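Local coordinates for protein ethylbenzene dehydrogenase alpha-subunit (Aromatoleum aromaticum, PDB 2IVF) that belongs to the molybdopterin oxidoreductase family and carries a molybdenum atom, two pterin guanine dinucleotide cofactors and an iron/sulfur cluster, at residues L83-P88 against P191-G196; W87-C92 against E660-C665; Y261-H266 against S666-F671. All coordinates share one frame; numbering follows the deposited sequence.

Contact 1 (L83-P88 against P191-G196); sequences LNICWP and PHVHAG. With MD1 (phosphoric acid 4-(2-amino-4-oxo-3,4,5,6,-tetrahydro-pteridin-6-yl)-2-hydroxy-3,4-dimercapto-but-3-en-yl ester guanylate ester), chain N; SF4 (iron/sulfur cluster), chain K; ACT (acetate ion), chain E.
Asn84 and His194 bring their CA atoms to 3.8 Å, the nearest pair of CA atoms across two loops without helix or strand. Residues 83-88 form part of the iron/sulfur cluster loop of a molybdopterin oxidoreductase. Residues 191-196 follow strand 186-188, and their type I beta turn, Val193 to Gly196, leads into helix 197-210. The central bond is nearly straight: Ile85 N donates to His194 ND1 at 3.0 Å, with 171° at the hydrogen. Ile85 N lies almost in the imidazole plane. The other ring nitrogen is used as well, since His194 NE2 donates to MD1 O1B at 2.8 Å. The imidazole thus links the cluster loop to a phosphate of the cofactor, and bonds at both nitrogens fix its rotation. His855 packs against the same ring and also binds Ile85 O.

Ile85 packs on both His192 and Val193 through CG1. This atom is anti to the carbonyl carbon (chi1 -60°) and lies 3.6 Å from His192 ND1. The same CG1 meets Val193 CB at 3.8 Å. His192 ND1 accepts the backbone N-H of Val193, which helps set the ring. His192 NE2 donates to acetate O at 2.7 Å, and this ion probably comes from the crystallisation liquor. The ring also borders MD1 S12 and lies near the molybdenum atom.

Leu83 CB packs on Gly196 CA. Gly196 has backbone angles that call for glycine, because a CB would jam against the preceding carbonyl oxygen. Cys86 points away from the 191-196 loop, and its SG binds iron FE4 of the cluster at 2.3 Å.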
loop_
_atom_site.group_PDB
_atom_site.type_symbol
_atom_site.label_atom_id
_atom_site.label_comp_id
_atom_site.label_asym_id
_atom_site.label_seq_id
_atom_site.Cartn_x
_atom_site.Cartn_y
_atom_site.Cartn_z
ATOM N N LEU A 83 -12.145 -0.223 6.719
ATOM C CA LEU A 83 -12.247 -1.339 7.647
ATOM C C LEU A 83 -11.337 -2.496 7.249
ATOM O O LEU A 83 -11.091 -3.370 8.061
ATOM C CB LEU A 83 -13.696 -1.780 7.771
ATOM C CG LEU A 83 -14.635 -0.750 8.426
ATOM C CD1 LEU A 83 -13.996 0.050 9.566
ATOM C CD2 LEU A 83 -15.148 0.212 7.388
ATOM N N ASN A 84 -10.808 -2.448 6.023
ATOM C CA ASN A 84 -9.739 -3.338 5.570
ATOM C C ASN A 84 -8.670 -3.418 6.614
ATOM O O ASN A 84 -8.341 -2.458 7.228
ATOM C CB ASN A 84 -9.189 -3.001 4.153
ATOM C CG ASN A 84 -8.700 -1.575 3.962
ATOM O OD1 ASN A 84 -8.726 -1.050 2.819
ATOM N ND2 ASN A 84 -8.232 -0.920 5.046
ATOM N N ILE A 85 -8.199 -4.622 6.888
ATOM C CA ILE A 85 -7.192 -4.762 7.918
ATOM C C ILE A 85 -5.789 -4.451 7.399
ATOM O O ILE A 85 -4.997 -5.320 7.067
ATOM C CB ILE A 85 -7.280 -6.125 8.660
ATOM C CG1 ILE A 85 -8.658 -6.270 9.319
ATOM C CG2 ILE A 85 -6.189 -6.199 9.731
ATOM C CD1 ILE A 85 -9.053 -5.066 10.299
ATOM N N CYS A 86 -5.487 -3.157 7.301
ATOM C CA CYS A 86 -4.117 -2.735 7.457
ATOM C C CYS A 86 -3.737 -3.097 8.877
ATOM O O CYS A 86 -4.607 -3.180 9.740
ATOM C CB CYS A 86 -3.981 -1.237 7.179
ATOM S SG CYS A 86 -5.406 -0.261 7.822
ATOM N N TRP A 87 -2.439 -3.293 9.124
ATOM C CA TRP A 87 -1.930 -3.677 10.407
ATOM C C TRP A 87 -0.536 -3.093 10.607
ATOM O O TRP A 87 0.327 -3.176 9.718
ATOM C CB TRP A 87 -1.855 -5.205 10.590
ATOM C CG TRP A 87 -1.797 -5.507 12.033
ATOM C CD1 TRP A 87 -0.675 -5.717 12.775
ATOM C CD2 TRP A 87 -2.890 -5.518 12.942
ATOM N NE1 TRP A 87 -1.011 -5.892 14.090
ATOM C CE2 TRP A 87 -2.367 -5.794 14.219
ATOM C CE3 TRP A 87 -4.268 -5.383 12.794
ATOM C CZ2 TRP A 87 -3.174 -5.929 15.361
ATOM C CZ3 TRP A 87 -5.074 -5.453 13.933
ATOM C CH2 TRP A 87 -4.523 -5.775 15.206
ATOM N N PRO A 88 -0.307 -2.502 11.782
ATOM C CA PRO A 88 -1.314 -2.119 12.774
ATOM C C PRO A 88 -2.415 -1.360 12.071
ATOM O O PRO A 88 -2.125 -0.617 11.138
ATOM C CB PRO A 88 -0.529 -1.227 13.712
ATOM C CG PRO A 88 0.826 -1.780 13.698
ATOM C CD PRO A 88 1.060 -2.181 12.251
ATOM N N PRO A 191 -13.119 -15.918 8.378
ATOM C CA PRO A 191 -13.370 -14.560 7.885
ATOM C C PRO A 191 -12.467 -13.567 8.574
ATOM O O PRO A 191 -12.248 -13.674 9.800
ATOM C CB PRO A 191 -14.834 -14.293 8.306
ATOM C CG PRO A 191 -15.027 -15.154 9.467
ATOM C CD PRO A 191 -14.221 -16.394 9.210
ATOM N N HIS A 192 -11.953 -12.597 7.802
ATOM C CA HIS A 192 -11.208 -11.498 8.375
ATOM C C HIS A 192 -12.162 -10.362 8.720
ATOM O O HIS A 192 -13.377 -10.555 8.698
ATOM C CB HIS A 192 -10.065 -11.060 7.443
ATOM C CG HIS A 192 -8.821 -10.679 8.173
ATOM N ND1 HIS A 192 -8.842 -9.879 9.298
ATOM C CD2 HIS A 192 -7.508 -10.943 7.920
ATOM C CE1 HIS A 192 -7.605 -9.721 9.744
ATOM N NE2 HIS A 192 -6.776 -10.338 8.917
ATOM N N VAL A 193 -11.642 -9.204 9.098
ATOM C CA VAL A 193 -12.448 -8.129 9.616
ATOM C C VAL A 193 -12.596 -7.033 8.557
ATOM O O VAL A 193 -13.129 -5.962 8.844
ATOM C CB VAL A 193 -11.872 -7.606 10.963
ATOM C CG1 VAL A 193 -12.844 -6.629 11.672
ATOM C CG2 VAL A 193 -11.553 -8.800 11.862
ATOM N N HIS A 194 -12.170 -7.307 7.330
ATOM C CA HIS A 194 -12.087 -6.235 6.340
ATOM C C HIS A 194 -13.438 -5.606 6.075
ATOM O O HIS A 194 -13.508 -4.449 5.693
ATOM C CB HIS A 194 -11.586 -6.727 5.003
ATOM C CG HIS A 194 -10.395 -7.608 5.092
ATOM N ND1 HIS A 194 -9.210 -7.199 5.663
ATOM C CD2 HIS A 194 -10.204 -8.878 4.677
ATOM C CE1 HIS A 194 -8.340 -8.194 5.602
ATOM N NE2 HIS A 194 -8.911 -9.220 4.989
ATOM N N ALA A 195 -14.491 -6.415 6.163
ATOM C CA ALA A 195 -15.860 -5.994 5.859
ATOM C C ALA A 195 -16.385 -5.158 7.004
ATOM O O ALA A 195 -17.459 -4.585 6.898
ATOM C CB ALA A 195 -16.759 -7.222 5.667
ATOM N N GLY A 196 -15.648 -5.160 8.116
ATOM C CA GLY A 196 -16.038 -4.428 9.307
ATOM C C GLY A 196 -16.187 -5.343 10.510
ATOM O O GLY A 196 -16.510 -6.506 10.374
HETATM P PB MD1 N . -7.949 -12.289 2.846
HETATM O O3B MD1 N . -7.816 -11.047 1.875
HETATM O O1B MD1 N . -8.610 -11.805 4.085
HETATM O O2B MD1 N . -8.372 -13.522 2.145
HETATM O O3A MD1 N . -6.427 -12.549 3.211
HETATM C C10 MD1 N . -5.773 -11.924 4.337
HETATM C C11 MD1 N . -4.314 -12.321 4.180
HETATM O O11 MD1 N . -3.821 -11.420 3.131
HETATM C C12 MD1 N . -3.555 -12.036 5.448
HETATM S S12 MD1 N . -4.181 -11.008 6.664
HETATM C C13 MD1 N . -2.294 -12.536 5.649
HETATM S S13 MD1 N . -1.395 -12.191 7.035
HETATM C C14 MD1 N . -1.630 -13.441 4.682
HETATM N N15 MD1 N . -0.404 -13.025 4.090
HETATM C C16 MD1 N . 0.191 -13.756 3.095
HETATM C C15 MD1 N . 1.439 -13.344 2.665
HETATM O O14 MD1 N . 2.015 -12.344 3.172
HETATM N N17 MD1 N . 1.945 -14.053 1.624
HETATM C C17 MD1 N . 1.280 -15.159 1.090
HETATM N N16 MD1 N . 1.883 -15.791 0.093
HETATM N N18 MD1 N . 0.090 -15.557 1.568
HETATM C C20 MD1 N . -0.446 -14.876 2.558
HETATM N N8 MD1 N . -1.625 -15.305 3.080
HETATM C C7 MD1 N . -2.368 -14.624 4.105
HETATM P PA MD1 N . -8.505 -10.669 0.470
HETATM O O1A MD1 N . -8.419 -9.180 0.390
HETATM O O2A MD1 N . -7.824 -11.445 -0.590
HETATM O "O5'" MD1 N . -10.011 -11.134 0.565
HETATM C "C5'" MD1 N . -10.853 -10.373 1.424
HETATM C "C4'" MD1 N . -12.082 -9.997 0.704
HETATM O "O4'" MD1 N . -12.740 -9.114 1.605
HETATM C "C1'" MD1 N . -13.481 -8.233 0.760
HETATM N N9 MD1 N . -13.916 -6.991 1.411
HETATM C C4 MD1 N . -15.167 -6.772 1.791
HETATM N N3 MD1 N . -16.249 -7.581 1.704
HETATM C C2 MD1 N . -17.431 -7.169 2.165
HETATM N N2 MD1 N . -18.520 -7.980 2.096
HETATM N N1 MD1 N . -17.527 -5.879 2.647
HETATM C C6 MD1 N . -16.471 -5.007 2.761
HETATM O O6 MD1 N . -16.653 -3.902 3.272
HETATM C C5 MD1 N . -15.222 -5.472 2.321
HETATM N N7 MD1 N . -14.004 -4.949 2.237
HETATM C C8 MD1 N . -13.220 -5.885 1.694
HETATM C "C2'" MD1 N . -12.525 -7.900 -0.381
HETATM O "O2'" MD1 N . -13.194 -7.480 -1.596
HETATM C "C3'" MD1 N . -11.703 -9.187 -0.542
HETATM O "O3'" MD1 N . -12.070 -9.923 -1.738
HETATM FE FE1 SF4 K . -4.695 3.362 4.731
HETATM FE FE2 SF4 K . -5.298 4.361 7.183
HETATM FE FE3 SF4 K . -7.270 3.573 5.574
HETATM FE FE4 SF4 K . -5.600 1.708 6.698
HETATM S S1 SF4 K . -7.106 2.990 7.797
HETATM S S2 SF4 K . -6.334 1.824 4.464
HETATM S S3 SF4 K . -3.656 2.912 6.732
HETATM S S4 SF4 K . -5.837 5.331 5.179
HETATM C C ACT E . -4.013 -9.537 10.598
HETATM O O ACT E . -4.185 -10.072 9.514
HETATM O OXT ACT E . -2.909 -8.923 10.664
HETATM C CH3 ACT E . -5.018 -9.655 11.690
#

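Contact 2 (W87-C92 against E660-C665); sequences WPQGSC and EMTTPC. With MGD (2-amino-5,6-dimercapto-7-methyl-3,7,8a,9-tetrahydro-8-oxa-1,3,9,10-tetraaza-anthracen-4-one guanosine dinucleotide), chain M; SF4 (iron/sulfur cluster), chain K.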
loop_
_atom_site.group_PDB
_atom_site.type_symbol
_atom_site.label_atom_id
_atom_site.label_comp_id
_atom_site.label_asym_id
_atom_site.label_seq_id
_atom_site.Cartn_x
_atom_site.Cartn_y
_atom_site.Cartn_z
ATOM N N TRP A 87 -2.439 -3.293 9.124
ATOM C CA TRP A 87 -1.930 -3.677 10.407
ATOM C C TRP A 87 -0.536 -3.093 10.607
ATOM O O TRP A 87 0.327 -3.176 9.718
ATOM C CB TRP A 87 -1.855 -5.205 10.590
ATOM C CG TRP A 87 -1.797 -5.507 12.033
ATOM C CD1 TRP A 87 -0.675 -5.717 12.775
ATOM C CD2 TRP A 87 -2.890 -5.518 12.942
ATOM N NE1 TRP A 87 -1.011 -5.892 14.090
ATOM C CE2 TRP A 87 -2.367 -5.794 14.219
ATOM C CE3 TRP A 87 -4.268 -5.383 12.794
ATOM C CZ2 TRP A 87 -3.174 -5.929 15.361
ATOM C CZ3 TRP A 87 -5.074 -5.453 13.933
ATOM C CH2 TRP A 87 -4.523 -5.775 15.206
ATOM N N PRO A 88 -0.307 -2.502 11.782
ATOM C CA PRO A 88 -1.314 -2.119 12.774
ATOM C C PRO A 88 -2.415 -1.360 12.071
ATOM O O PRO A 88 -2.125 -0.617 11.138
ATOM C CB PRO A 88 -0.529 -1.227 13.712
ATOM C CG PRO A 88 0.826 -1.780 13.698
ATOM C CD PRO A 88 1.060 -2.181 12.251
ATOM N N GLN A 89 -3.670 -1.575 12.462
ATOM C CA GLN A 89 -4.769 -0.933 11.726
ATOM C C GLN A 89 -4.575 0.562 11.775
ATOM O O GLN A 89 -4.365 1.100 12.839
ATOM C CB GLN A 89 -6.119 -1.356 12.292
ATOM C CG GLN A 89 -7.165 -1.654 11.234
ATOM C CD GLN A 89 -7.865 -0.416 10.754
ATOM O OE1 GLN A 89 -7.924 0.585 11.468
ATOM N NE2 GLN A 89 -8.401 -0.463 9.517
ATOM N N GLY A 90 -4.614 1.254 10.636
ATOM C CA GLY A 90 -4.220 2.656 10.669
ATOM C C GLY A 90 -5.196 3.511 11.460
ATOM O O GLY A 90 -4.800 4.503 12.094
ATOM N N SER A 91 -6.474 3.136 11.414
ATOM C CA SER A 91 -7.561 3.838 12.091
ATOM C C SER A 91 -7.469 5.305 11.807
ATOM O O SER A 91 -7.649 6.153 12.698
ATOM C CB SER A 91 -7.594 3.655 13.632
ATOM O OG SER A 91 -7.918 2.345 13.926
ATOM N N CYS A 92 -7.206 5.586 10.544
ATOM C CA CYS A 92 -7.027 6.935 10.079
ATOM C C CYS A 92 -8.339 7.612 9.859
ATOM O O CYS A 92 -9.146 7.096 9.102
ATOM C CB CYS A 92 -6.292 6.883 8.751
ATOM S SG CYS A 92 -4.834 5.882 8.735
ATOM N N GLU A 660 -19.636 2.108 10.878
ATOM C CA GLU A 660 -18.661 1.164 11.415
ATOM C C GLU A 660 -17.699 1.853 12.346
ATOM O O GLU A 660 -17.749 3.062 12.556
ATOM C CB GLU A 660 -17.879 0.509 10.252
ATOM C CG GLU A 660 -18.347 -0.878 9.857
ATOM C CD GLU A 660 -18.017 -1.920 10.915
ATOM O OE1 GLU A 660 -17.357 -1.556 11.912
ATOM O OE2 GLU A 660 -18.416 -3.088 10.756
ATOM N N MET A 661 -16.816 1.048 12.931
ATOM C CA MET A 661 -15.750 1.573 13.739
ATOM C C MET A 661 -14.522 0.782 13.373
ATOM O O MET A 661 -14.636 -0.424 13.154
ATOM C CB MET A 661 -16.069 1.290 15.174
ATOM C CG MET A 661 -15.197 1.922 16.155
ATOM S SD MET A 661 -16.043 1.757 17.757
ATOM C CE MET A 661 -16.078 0.004 17.899
ATOM N N THR A 662 -13.364 1.434 13.316
ATOM C CA THR A 662 -12.135 0.715 13.016
ATOM C C THR A 662 -11.752 -0.222 14.181
ATOM O O THR A 662 -12.382 -0.221 15.222
ATOM C CB THR A 662 -11.030 1.681 12.734
ATOM O OG1 THR A 662 -10.889 2.548 13.856
ATOM C CG2 THR A 662 -11.368 2.508 11.502
ATOM N N THR A 663 -10.790 -1.104 13.941
ATOM C CA THR A 663 -10.390 -2.102 14.920
ATOM C C THR A 663 -8.919 -1.926 15.170
ATOM O O THR A 663 -8.088 -2.621 14.579
ATOM C CB THR A 663 -10.640 -3.531 14.410
ATOM O OG1 THR A 663 -9.920 -3.746 13.179
ATOM C CG2 THR A 663 -12.133 -3.732 14.166
ATOM N N PRO A 664 -8.574 -0.977 16.028
ATOM C CA PRO A 664 -7.152 -0.661 16.256
ATOM C C PRO A 664 -6.452 -1.672 17.199
ATOM O O PRO A 664 -7.100 -2.416 17.988
ATOM C CB PRO A 664 -7.234 0.697 16.955
ATOM C CG PRO A 664 -8.486 0.596 17.726
ATOM C CD PRO A 664 -9.436 -0.142 16.864
ATOM N N CYS A 665 -5.128 -1.640 17.178
ATOM C CA CYS A 665 -4.347 -2.304 18.172
ATOM C C CYS A 665 -3.451 -1.243 18.817
ATOM O O CYS A 665 -3.648 -0.028 18.630
ATOM C CB CYS A 665 -3.535 -3.390 17.506
ATOM S SG CYS A 665 -2.353 -2.752 16.292
HETATM P PB MGD M . 5.449 -8.674 5.619
HETATM O O1B MGD M . 4.820 -7.748 4.637
HETATM O O2B MGD M . 5.229 -10.121 5.361
HETATM O O3B MGD M . 5.078 -8.429 7.131
HETATM O O3A MGD M . 3.168 -6.747 7.250
HETATM P PA MGD M . 4.577 -7.094 7.913
HETATM O O1A MGD M . 5.427 -5.923 7.674
HETATM O O2A MGD M . 4.388 -7.540 9.281
HETATM O "O5'" MGD M . 7.036 -8.419 5.665
HETATM C "C5'" MGD M . 7.782 -8.434 4.439
HETATM C "C4'" MGD M . 9.278 -8.492 4.739
HETATM O "O4'" MGD M . 9.612 -9.754 5.299
HETATM C "C3'" MGD M . 9.904 -8.532 3.365
HETATM O "O3'" MGD M . 10.206 -7.189 3.007
HETATM C "C2'" MGD M . 11.167 -9.373 3.593
HETATM O "O2'" MGD M . 12.337 -8.551 3.421
HETATM C "C1'" MGD M . 11.022 -9.858 5.045
HETATM N N9 MGD M . 11.437 -11.279 5.125
HETATM C C8 MGD M . 10.985 -12.322 4.412
HETATM N N7 MGD M . 11.573 -13.456 4.809
HETATM C C5 MGD M . 12.412 -13.110 5.819
HETATM C C6 MGD M . 13.320 -13.772 6.634
HETATM O O6 MGD M . 13.578 -14.981 6.574
HETATM N N1 MGD M . 14.001 -13.013 7.590
HETATM C C2 MGD M . 13.856 -11.629 7.764
HETATM N N2 MGD M . 14.589 -10.968 8.725
HETATM N N3 MGD M . 12.958 -11.014 6.983
HETATM C C4 MGD M . 12.279 -11.719 6.027
HETATM C C10 MGD M . 2.122 -7.648 7.267
HETATM C C11 MGD M . 0.877 -6.924 7.716
HETATM O O11 MGD M . 0.664 -5.883 6.854
HETATM C C12 MGD M . -0.367 -7.813 7.861
HETATM S S12 MGD M . -0.257 -9.484 8.397
HETATM C C13 MGD M . -1.604 -7.294 7.571
HETATM S S13 MGD M . -3.006 -8.289 7.761
HETATM C C14 MGD M . -1.746 -5.896 7.074
HETATM N N15 MGD M . -1.900 -5.986 5.594
HETATM C C16 MGD M . -1.477 -4.943 4.748
HETATM C C17 MGD M . -1.732 -4.922 3.401
HETATM O O17 MGD M . -2.346 -5.859 2.837
HETATM N N18 MGD M . -1.253 -3.826 2.655
HETATM C C19 MGD M . -0.576 -2.788 3.216
HETATM N N19 MGD M . -0.159 -1.793 2.409
HETATM N N20 MGD M . -0.315 -2.863 4.530
HETATM C C21 MGD M . -0.769 -3.874 5.287
HETATM N N22 MGD M . -0.493 -3.915 6.650
HETATM C C23 MGD M . -0.427 -5.138 7.395
HETATM FE FE1 SF4 K . -4.695 3.362 4.731
HETATM FE FE2 SF4 K . -5.298 4.361 7.183
HETATM FE FE3 SF4 K . -7.270 3.573 5.574
HETATM FE FE4 SF4 K . -5.600 1.708 6.698
HETATM S S1 SF4 K . -7.106 2.990 7.797
HETATM S S2 SF4 K . -6.334 1.824 4.464
HETATM S S3 SF4 K . -3.656 2.912 6.732
HETATM S S4 SF4 K . -5.837 5.331 5.179
HETATM O O HOH W 1 -3.994 0.467 15.465
#
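Cys665 SG sits over one face of the Trp87 indole, 3.9 Å from the centroid of the six-membered ring. This sulfur-aromatic contact joins the iron/sulfur cluster loop, residues 87-92, to the end of strand 659-661 and the loop after it. Packing is tight here. CZ2, at the rim of the Trp87 ring, lies 3.3 Å from Cys665 CB. Pro88, which follows a cis peptide bond, adds its CB against Cys665 SG at 3.5 Å. Trp87 CG is anti to the backbone N (chi1 -160°). Trp87 NE1 donates away from this contact, to Ala480 O. On the cofactor side, Trp87 CB and O border MGD.

Two approaches to Thr663 are looser. The Trp87 rim reaches Thr663 O only at 4.2 Å, through CZ3. Thr663 is the one partly exposed residue of the contact, and its OG1 stays 4.0 Å from Gln89 CG. Gln89 CB comes closer, 3.3 Å from Thr663 O. A water also spans the two loops: it donates to Gln89 O and accepts from Cys665 N.

The polar end is again close. Ser91 OG and Thr662 OG1 share a hydrogen bond of 3.0 Å, in which either could be the donor. Thr662 OG1 also bonds the backbone N of Thr672 on the neighbouring strand 670-676. Gln89 crosses Thr662 at about a right angle. Its OE1 packs on Thr662 CB and accepts a weak bond from Ser91 N, while its NE2 is held by the carbonyls of His82 and Asn84. Gly90 suits the cluster, since a CB there would clash with S3. Cys92 points away from the 660-665 segment, and its SG binds iron FE2 at 2.2 Å.

Contact 3 (Y261-H266 against S666-F671); sequences YPSSYH and SGNPFF
Gly667 and Asn668 meet Tyr261, Ser263 and Ser264 in a small, buried contact held by hydrogen bonds. Gly667 comes first, and its C lies 3.0 Å from Tyr261 OH, at the edge of the ring. A CB at this position would clash with that hydroxyl, so the close approach depends on glycine.

Asn668 carries the contact. Its CG is anti to its own carbonyl carbon (chi1 -75°), and the amide meets the phenol tip to tip, the two planes 36° apart. Tyr261 OH donates to Asn668 OD1 at 2.5 Å from above the carbonyl plane, 45° out of it. Ser264 OG donates to the same oxygen at 2.8 Å from the opposite face, closer to the plane. OD1 is thus gripped by two hydroxyls. On the other branch, Asn668 ND2 donates to Ser263 OG at 3.1 Å and also to Gly90 O in the iron/sulfur cluster loop. Four bonds therefore fix the rotation of the amide.

In the molybdopterin oxidoreductase fold, this joins the turn between helices 257-260 and 265-274 to the loop entering strand 670-676. Tyr261 is the first residue to leave the helical path, and Ser264 CB packs over one face of its ring. Leu29 of the beta-subunit packs on Pro262 and Tyr265 of this segment.

Pro669 is the centre of an inverse gamma turn, closed by Phe670 N to Asn668 O at 3.0 Å. The strand starts at Phe670, whose ring has Asn668 C over one face, and continues with Phe671.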
loop_
_atom_site.group_PDB
_atom_site.type_symbol
_atom_site.label_atom_id
_atom_site.label_comp_id
_atom_site.label_asym_id
_atom_site.label_seq_id
_atom_site.Cartn_x
_atom_site.Cartn_y
_atom_site.Cartn_z
ATOM N N TYR A 261 2.967 -0.182 7.031
ATOM C CA TYR A 261 2.570 0.745 8.111
ATOM C C TYR A 261 2.853 2.157 7.734
ATOM O O TYR A 261 3.478 2.898 8.481
ATOM C CB TYR A 261 3.317 0.360 9.403
ATOM C CG TYR A 261 2.721 0.832 10.721
ATOM C CD1 TYR A 261 1.456 1.367 10.823
ATOM C CD2 TYR A 261 3.440 0.660 11.886
ATOM C CE1 TYR A 261 0.931 1.739 12.052
ATOM C CE2 TYR A 261 2.932 1.015 13.091
ATOM C CZ TYR A 261 1.663 1.521 13.187
ATOM O OH TYR A 261 1.186 1.844 14.423
ATOM N N PRO A 262 2.353 2.580 6.553
ATOM C CA PRO A 262 2.648 3.939 6.096
ATOM C C PRO A 262 2.066 5.022 6.965
ATOM O O PRO A 262 2.622 6.090 7.012
ATOM C CB PRO A 262 2.060 3.991 4.690
ATOM C CG PRO A 262 1.002 2.899 4.652
ATOM C CD PRO A 262 1.510 1.837 5.600
ATOM N N SER A 263 0.979 4.733 7.701
ATOM C CA SER A 263 0.373 5.760 8.546
ATOM C C SER A 263 1.295 6.152 9.678
ATOM O O SER A 263 1.179 7.279 10.154
ATOM C CB SER A 263 -0.989 5.346 9.126
ATOM O OG SER A 263 -0.904 4.201 9.925
ATOM N N SER A 264 2.192 5.250 10.099
ATOM C CA SER A 264 3.036 5.539 11.260
ATOM C C SER A 264 4.506 5.278 11.063
ATOM O O SER A 264 5.296 5.413 11.986
ATOM C CB SER A 264 2.481 4.884 12.491
ATOM O OG SER A 264 1.241 5.520 12.829
ATOM N N TYR A 265 4.873 4.953 9.836
ATOM C CA TYR A 265 6.291 4.799 9.453
ATOM C C TYR A 265 7.142 5.964 9.967
ATOM O O TYR A 265 8.324 5.787 10.371
ATOM C CB TYR A 265 6.362 4.765 7.940
ATOM C CG TYR A 265 7.723 4.644 7.308
ATOM C CD1 TYR A 265 8.501 5.750 7.076
ATOM C CD2 TYR A 265 8.162 3.436 6.800
ATOM C CE1 TYR A 265 9.712 5.662 6.460
ATOM C CE2 TYR A 265 9.395 3.349 6.135
ATOM C CZ TYR A 265 10.144 4.465 5.951
ATOM O OH TYR A 265 11.336 4.466 5.261
ATOM N N HIS A 266 6.557 7.148 9.920
ATOM C CA HIS A 266 7.261 8.377 10.327
ATOM C C HIS A 266 7.935 8.292 11.685
ATOM O O HIS A 266 9.007 8.901 11.895
ATOM C CB HIS A 266 6.314 9.569 10.275
ATOM C CG HIS A 266 5.270 9.600 11.352
ATOM N ND1 HIS A 266 5.470 10.242 12.549
ATOM C CD2 HIS A 266 3.986 9.163 11.370
ATOM C CE1 HIS A 266 4.369 10.167 13.275
ATOM N NE2 HIS A 266 3.456 9.499 12.592
ATOM N N SER A 666 -2.479 -1.694 19.604
ATOM C CA SER A 666 -1.548 -0.797 20.275
ATOM C C SER A 666 -0.853 0.223 19.363
ATOM O O SER A 666 -0.570 1.341 19.814
ATOM C CB SER A 666 -0.488 -1.621 21.030
ATOM O OG SER A 666 0.238 -2.443 20.150
ATOM N N GLY A 667 -0.585 -0.164 18.112
ATOM C CA GLY A 667 0.255 0.624 17.220
ATOM C C GLY A 667 -0.284 2.021 17.009
ATOM O O GLY A 667 0.415 2.988 17.253
ATOM N N ASN A 668 -1.552 2.102 16.570
ATOM C CA ASN A 668 -2.258 3.356 16.378
ATOM C C ASN A 668 -3.489 3.211 17.266
ATOM O O ASN A 668 -4.519 2.749 16.804
ATOM C CB ASN A 668 -2.707 3.560 14.941
ATOM C CG ASN A 668 -1.606 3.939 13.989
ATOM O OD1 ASN A 668 -0.394 3.838 14.270
ATOM N ND2 ASN A 668 -2.035 4.434 12.826
ATOM N N PRO A 669 -3.342 3.523 18.552
ATOM C CA PRO A 669 -4.271 3.073 19.592
ATOM C C PRO A 669 -5.521 3.949 19.806
ATOM O O PRO A 669 -5.806 4.427 20.924
ATOM C CB PRO A 669 -3.390 3.037 20.824
ATOM C CG PRO A 669 -2.422 4.186 20.601
ATOM C CD PRO A 669 -2.224 4.331 19.125
ATOM N N PHE A 670 -6.316 4.053 18.749
ATOM C CA PHE A 670 -7.518 4.895 18.744
ATOM C C PHE A 670 -8.517 4.264 17.831
ATOM O O PHE A 670 -8.142 3.740 16.745
ATOM C CB PHE A 670 -7.233 6.353 18.271
ATOM C CG PHE A 670 -6.065 6.492 17.337
ATOM C CD1 PHE A 670 -6.218 6.369 15.963
ATOM C CD2 PHE A 670 -4.809 6.796 17.831
ATOM C CE1 PHE A 670 -5.127 6.482 15.110
ATOM C CE2 PHE A 670 -3.704 6.907 17.007
ATOM C CZ PHE A 670 -3.862 6.787 15.623
ATOM N N PHE A 671 -9.784 4.291 18.260
ATOM C CA PHE A 671 -10.891 3.831 17.423
ATOM C C PHE A 671 -11.415 4.988 16.619
ATOM O O PHE A 671 -11.498 6.121 17.113
ATOM C CB PHE A 671 -12.044 3.373 18.306
ATOM C CG PHE A 671 -11.863 2.030 18.881
ATOM C CD1 PHE A 671 -11.063 1.831 19.987
ATOM C CD2 PHE A 671 -12.494 0.943 18.306
ATOM C CE1 PHE A 671 -10.909 0.560 20.536
ATOM C CE2 PHE A 671 -12.351 -0.328 18.846
ATOM C CZ PHE A 671 -11.553 -0.505 19.966
#

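How the contacts relate
Contacts 1 and 2 share Trp87 and Pro88 and have centres about 8 Å apart. Their loop supplies the iron/sulfur cluster with one cysteine from each contact. Asn84 O of contact 1 and Gln89 NE2 of contact 2 probably form a hydrogen bond, at 3.0 Å. Contact 3 lies about 8 Å from contact 2, centre to centre, and about 14 Å from contact 1. Pro664 CB of contact 2 packs on Phe670 O of contact 3 at 3.2 Å. Strands 659-661 and 670-676, one reached by each, are neighbours in one antiparallel sheet. Pro88 CG also packs on Tyr261 CZ at 3.4 Å. Contact 1 borders MD1, while Trp87, shared by contacts 1 and 2, touches MGD.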